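Local atomic coordinates of putative tautomerase (Streptomyces achromogenes, PDB entry 3RY0), a protein that is a putative tautomerase of the MIF clan, a small beta-alpha-beta protein assembled as a hexamer. Residues A22-A27 / E36-I41; P46-F51 / S56-R61. All blocks are in the same frame, centred on the assembly; numbering follows the deposited sequence.

Contact 1 (A22-A27 / E36-I41)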
loop_
_atom_site.group_PDB
_atom_site.type_symbol
_atom_site.label_atom_id
_atom_site.label_comp_id
_atom_site.label_asym_id
_atom_site.label_seq_id
_atom_site.Cartn_x
_atom_site.Cartn_y
_atom_site.Cartn_z
ATOM N N ALA A 22 13.929 9.902 12.578
ATOM C CA ALA A 22 13.338 9.522 13.835
ATOM C C ALA A 22 12.515 8.265 13.824
ATOM O O ALA A 22 12.535 7.430 14.736
ATOM C CB ALA A 22 12.508 10.687 14.365
ATOM N N LEU A 23 11.838 8.032 12.675
ATOM C CA LEU A 23 11.125 6.735 12.531
ATOM C C LEU A 23 12.091 5.556 12.463
ATOM O O LEU A 23 11.846 4.507 13.031
ATOM C CB LEU A 23 10.245 6.782 11.263
ATOM C CG LEU A 23 9.080 7.764 11.340
ATOM C CD1 LEU A 23 8.413 7.782 9.937
ATOM C CD2 LEU A 23 8.032 7.342 12.350
ATOM N N THR A 24 13.217 5.830 11.834
ATOM C CA THR A 24 14.268 4.793 11.733
ATOM C C THR A 24 14.857 4.492 13.131
ATOM O O THR A 24 15.008 3.307 13.445
ATOM C CB THR A 24 15.378 5.233 10.759
ATOM O OG1 THR A 24 14.790 5.430 9.459
ATOM C CG2 THR A 24 16.517 4.213 10.686
ATOM N N ALA A 25 15.126 5.561 13.925
ATOM C CA ALA A 25 15.641 5.300 15.288
ATOM C C ALA A 25 14.645 4.538 16.116
ATOM O O ALA A 25 15.006 3.569 16.824
ATOM C CB ALA A 25 15.949 6.669 15.923
ATOM N N ALA A 26 13.360 4.823 15.958
ATOM C CA ALA A 26 12.329 4.154 16.717
ATOM C C ALA A 26 12.306 2.689 16.355
ATOM O O ALA A 26 12.204 1.814 17.219
ATOM C CB ALA A 26 10.962 4.736 16.405
ATOM N N ALA A 27 12.368 2.328 15.048
ATOM C CA ALA A 27 12.385 0.904 14.661
ATOM C C ALA A 27 13.700 0.253 15.186
ATOM O O ALA A 27 13.631 -0.913 15.696
ATOM C CB ALA A 27 12.302 0.778 13.120
ATOM N N GLU A 36 20.524 0.308 8.878
ATOM C CA GLU A 36 20.673 0.153 7.460
ATOM C C GLU A 36 19.640 -0.846 6.898
ATOM O O GLU A 36 19.468 -0.930 5.630
ATOM C CB GLU A 36 22.086 -0.354 7.189
ATOM C CG GLU A 36 22.334 -0.488 5.687
ATOM C CD GLU A 36 22.571 0.876 4.941
ATOM O OE1 GLU A 36 22.597 1.989 5.563
ATOM O OE2 GLU A 36 22.871 0.797 3.734
ATOM N N ALA A 37 18.986 -1.625 7.744
ATOM C CA ALA A 37 17.936 -2.521 7.284
ATOM C C ALA A 37 16.562 -1.873 7.295
ATOM O O ALA A 37 15.554 -2.534 6.915
ATOM C CB ALA A 37 17.913 -3.760 8.222
ATOM N N VAL A 38 16.461 -0.617 7.785
ATOM C CA VAL A 38 15.141 0.082 7.813
ATOM C C VAL A 38 15.042 1.027 6.656
ATOM O O VAL A 38 15.928 1.842 6.411
ATOM C CB VAL A 38 15.039 0.878 9.114
ATOM C CG1 VAL A 38 13.706 1.643 9.208
ATOM C CG2 VAL A 38 15.325 -0.000 10.356
ATOM N N ARG A 39 13.935 0.808 5.908
ATOM C CA ARG A 39 13.611 1.721 4.813
ATOM C C ARG A 39 12.364 2.510 5.119
ATOM O O ARG A 39 11.394 1.931 5.673
ATOM C CB ARG A 39 13.429 0.976 3.430
ATOM C CG ARG A 39 14.757 0.496 2.939
ATOM C CD ARG A 39 14.613 -0.506 1.702
ATOM N NE ARG A 39 15.940 -0.680 1.158
ATOM C CZ ARG A 39 16.890 -1.357 1.754
ATOM N NH1 ARG A 39 16.606 -2.173 2.749
ATOM N NH2 ARG A 39 18.136 -1.310 1.243
ATOM N N VAL A 40 12.350 3.782 4.789
ATOM C CA VAL A 40 11.172 4.636 4.976
ATOM C C VAL A 40 10.858 5.275 3.663
ATOM O O VAL A 40 11.754 5.893 2.985
ATOM C CB VAL A 40 11.452 5.756 6.030
ATOM C CG1 VAL A 40 10.174 6.529 6.332
ATOM C CG2 VAL A 40 11.991 5.217 7.361
ATOM N N ILE A 41 9.584 5.229 3.251
ATOM C CA ILE A 41 9.113 5.913 2.068
ATOM C C ILE A 41 8.036 6.936 2.540
ATOM O O ILE A 41 7.068 6.526 3.244
ATOM C CB ILE A 41 8.410 4.949 1.062
ATOM C CG1 ILE A 41 9.352 3.801 0.712
ATOM C CG2 ILE A 41 7.919 5.827 -0.176
ATOM C CD1 ILE A 41 10.438 4.111 -0.273
HETATM O O HOH W 1 15.716 4.602 6.962
#
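Thr24 and Val38 mark the nearest approach of the two backbones, with their CA atoms 6.2 Å apart. Here helix 13-31 passes over the chain as it leaves the 3-10 turn at Glu36 and Ala37 and enters the strand at Arg39. No direct hydrogen bond crosses between 22-27 and 36-41, so side-chain packing and one water join them. Leu23 and Ala27, one helical turn apart, both direct their CB atoms toward 36-41, and Val38 and Val40 point back at them. The pairing runs in opposite senses: Leu23 CD1 lies 4.2 Å from Val40 CG1, and Ala27 CB lies 4.2 Å from Val38 CG2. Thr24 fills the interval between the two valines. Its methyl CG2 slides past Val38, coming within 4.0 Å of Val38 CB, while its OG1 sits 3.5 Å from Val40 CG2. That split follows from chi1 of -61°, which sets the methyl anti to the backbone N and the hydroxyl on the N side, anti to the carbonyl carbon. The hydroxyl is occupied twice: it bonds to Gly20 O one turn back in the helix, and it accepts from a water at 2.8 Å from OG1. The same water donates to Val38 O, also at 2.8 Å, bridging the helix to the loop residue just before the strand. The contact belongs to the beta-alpha-beta unit 2-8, 13-31, 39-45. Leu23 also touches Val5, and Val38 touches Ile3, on parallel strand 2-8. Arg39 to Ile41 pair antiparallel with a strand of a second subunit, and Leu23 meets Leu23 of a third subunit's helix.

Contact 2 (P46-F51 / S56-R61)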
loop_
_atom_site.group_PDB
_atom_site.type_symbol
_atom_site.label_atom_id
_atom_site.label_comp_id
_atom_site.label_asym_id
_atom_site.label_seq_id
_atom_site.Cartn_x
_atom_site.Cartn_y
_atom_site.Cartn_z
ATOM N N PRO A 46 -2.219 15.582 -1.592
ATOM C CA PRO A 46 -2.805 16.932 -1.558
ATOM C C PRO A 46 -4.082 16.898 -0.749
ATOM O O PRO A 46 -4.785 15.849 -0.679
ATOM C CB PRO A 46 -3.130 17.233 -3.014
ATOM C CG PRO A 46 -3.071 16.102 -3.722
ATOM C CD PRO A 46 -2.220 14.977 -2.939
ATOM N N PRO A 47 -4.460 18.038 -0.135
ATOM C CA PRO A 47 -5.604 18.009 0.768
ATOM C C PRO A 47 -6.979 17.788 0.110
ATOM O O PRO A 47 -7.918 17.434 0.820
ATOM C CB PRO A 47 -5.569 19.394 1.473
ATOM C CG PRO A 47 -4.827 20.266 0.429
ATOM C CD PRO A 47 -3.719 19.270 -0.145
ATOM N N GLU A 48 -7.037 17.912 -1.207
ATOM C CA GLU A 48 -8.267 17.637 -1.959
ATOM C C GLU A 48 -8.439 16.166 -2.144
ATOM O O GLU A 48 -9.517 15.717 -2.540
ATOM C CB GLU A 48 -8.217 18.290 -3.359
ATOM C CG GLU A 48 -8.184 19.787 -3.357
ATOM C CD GLU A 48 -6.878 20.412 -3.000
ATOM O OE1 GLU A 48 -5.801 19.720 -3.096
ATOM O OE2 GLU A 48 -6.979 21.600 -2.584
ATOM N N ARG A 49 -7.412 15.351 -1.823
ATOM C CA ARG A 49 -7.464 13.911 -2.081
ATOM C C ARG A 49 -7.393 13.118 -0.811
ATOM O O ARG A 49 -7.249 11.861 -0.831
ATOM C CB ARG A 49 -6.370 13.508 -3.049
ATOM C CG ARG A 49 -6.547 14.111 -4.404
ATOM C CD ARG A 49 -5.555 13.510 -5.407
ATOM N NE ARG A 49 -5.661 14.261 -6.660
ATOM C CZ ARG A 49 -4.639 14.518 -7.486
ATOM N NH1 ARG A 49 -3.400 14.130 -7.176
ATOM N NH2 ARG A 49 -4.856 15.233 -8.594
ATOM N N TRP A 50 -7.577 13.739 0.348
ATOM C CA TRP A 50 -7.596 13.106 1.670
ATOM C C TRP A 50 -8.903 13.417 2.248
ATOM O O TRP A 50 -9.215 14.634 2.398
ATOM C CB TRP A 50 -6.452 13.662 2.501
ATOM C CG TRP A 50 -6.231 12.985 3.815
ATOM C CD1 TRP A 50 -7.140 12.698 4.828
ATOM C CD2 TRP A 50 -4.968 12.489 4.303
ATOM N NE1 TRP A 50 -6.543 12.075 5.899
ATOM C CE2 TRP A 50 -5.184 11.932 5.583
ATOM C CE3 TRP A 50 -3.645 12.569 3.809
ATOM C CZ2 TRP A 50 -4.147 11.380 6.338
ATOM C CZ3 TRP A 50 -2.651 11.982 4.561
ATOM C CH2 TRP A 50 -2.903 11.381 5.780
ATOM N N PHE A 51 -9.704 12.424 2.580
ATOM C CA PHE A 51 -11.099 12.647 3.153
ATOM C C PHE A 51 -11.189 12.077 4.553
ATOM O O PHE A 51 -10.653 11.021 4.870
ATOM C CB PHE A 51 -12.162 11.965 2.252
ATOM C CG PHE A 51 -12.151 12.454 0.804
ATOM C CD1 PHE A 51 -13.130 13.346 0.425
ATOM C CD2 PHE A 51 -11.187 11.971 -0.156
ATOM C CE1 PHE A 51 -13.113 13.828 -0.824
ATOM C CE2 PHE A 51 -11.149 12.468 -1.395
ATOM C CZ PHE A 51 -12.155 13.445 -1.796
ATOM N N SER A 56 -13.195 16.411 2.050
ATOM C CA SER A 56 -11.724 16.501 1.889
ATOM C C SER A 56 -11.144 17.393 2.931
ATOM O O SER A 56 -11.860 18.265 3.528
ATOM C CB SER A 56 -11.366 17.030 0.511
ATOM O OG SER A 56 -11.622 18.405 0.476
ATOM N N VAL A 57 -9.887 17.221 3.294
ATOM C CA VAL A 57 -9.144 18.147 4.206
ATOM C C VAL A 57 -9.269 19.564 3.684
ATOM O O VAL A 57 -9.474 20.473 4.496
ATOM C CB VAL A 57 -7.720 17.665 4.350
ATOM C CG1 VAL A 57 -6.912 18.720 5.171
ATOM C CG2 VAL A 57 -7.703 16.308 5.159
ATOM N N ALA A 58 -9.196 19.762 2.395
ATOM C CA ALA A 58 -9.370 21.131 1.849
ATOM C C ALA A 58 -10.710 21.674 2.258
ATOM O O ALA A 58 -10.743 22.855 2.725
ATOM C CB ALA A 58 -9.236 21.069 0.371
ATOM N N GLU A 59 -11.777 20.894 2.100
ATOM C CA GLU A 59 -13.212 21.379 2.430
ATOM C C GLU A 59 -13.340 21.621 3.921
ATOM O O GLU A 59 -13.894 22.689 4.340
ATOM C CB GLU A 59 -14.232 20.359 1.905
ATOM C CG GLU A 59 -15.742 20.813 2.018
ATOM C CD GLU A 59 -16.805 19.877 1.391
ATOM O OE1 GLU A 59 -18.001 20.066 1.713
ATOM O OE2 GLU A 59 -16.541 19.002 0.546
ATOM N N ARG A 60 -12.783 20.762 4.756
ATOM C CA ARG A 60 -12.841 20.845 6.244
ATOM C C ARG A 60 -12.066 22.106 6.741
ATOM O O ARG A 60 -12.489 22.797 7.751
ATOM C CB ARG A 60 -12.303 19.562 6.896
ATOM C CG ARG A 60 -13.199 18.371 6.702
ATOM C CD ARG A 60 -12.421 17.041 6.836
ATOM N NE ARG A 60 -11.922 16.871 8.250
ATOM C CZ ARG A 60 -12.621 16.320 9.267
ATOM N NH1 ARG A 60 -13.876 15.969 9.070
ATOM N NH2 ARG A 60 -12.078 16.116 10.483
ATOM N N ARG A 61 -10.973 22.449 6.069
ATOM C CA ARG A 61 -10.187 23.656 6.330
ATOM C C ARG A 61 -11.011 24.876 5.948
ATOM O O ARG A 61 -10.960 25.915 6.649
ATOM C CB ARG A 61 -8.912 23.626 5.515
ATOM C CG ARG A 61 -7.870 22.995 6.308
ATOM C CD ARG A 61 -6.693 22.666 5.420
ATOM N NE ARG A 61 -5.639 22.095 6.243
ATOM C CZ ARG A 61 -4.509 21.609 5.767
ATOM N NH1 ARG A 61 -4.316 21.616 4.457
ATOM N NH2 ARG A 61 -3.586 21.163 6.598
#
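Phe51 lays one face of its ring over Ser56 CB, with ring atom CD1 3.5 Å from Ser56 N. The Trp50 ring meets Val57 obliquely, CD1 lying 3.7 Å from Val57 CG2, and the two side chains run side by side in the same direction. Within the helix, one face of the Arg61 guanidinium carries Val57 CG1, 3.7 Å above the plane and displaced toward the rim; across the contact, Arg61 NH1 touches Pro47 CB. These groups sit where a short beta hairpin, strands 50-52 and 55-56, runs straight into helix 57-62. The evidence for the hairpin is the antiparallel, non-hydrogen-bonded pair Phe51-Ser56, whose side chains diverge; the Phe51 ring nevertheless ends nearer to the serine than its CB direction suggests.

The start of the helix is tied down by the 46-51 segment. Val57 N donates to Trp50 O at 2.8 Å, almost in line with the carbonyl (C=O...N 168°). Ala58 N donates to Pro47 O at 3.1 Å, coming from above that carbonyl's plane, 65° out of it. Pro47 also packs on the helix, its CB 4.0 Å from Val57 CB, and the bent Glu48 chain places OE2 3.8 Å from Ala58 CB.

In the same chain, Trp50 also touches Thr6 and Leu8 of strand 2-8. Trp50 and Phe51 also pair antiparallel with a strand of a neighbouring subunit, whose Glu36 forms a salt bridge with Arg60.

Ser56 occupies the N-cap of helix 57-62. With chi1 at 75°, its OG lies between the backbone N and the carbonyl carbon, and it accepts from Glu59 N at 3.0 Å.

Within one chain, contact 1 and contact 2 are separate: their centres lie 28 Å apart on opposite sides of the chain's centre, and their nearest atoms are about 11 Å apart. They follow in series along the sequence, with strand 39-45 leading on to strand 50-52. Assembly brings the two kinds of surface together. Phe51 of a second subunit packs on Val40 of contact 1, and Trp50 of that subunit packs on Ile41, while Thr24 on the helix packs on its Gly54. The hairpin and helix of contact 2 in one subunit therefore abut the helix-strand packing of contact 1 in another.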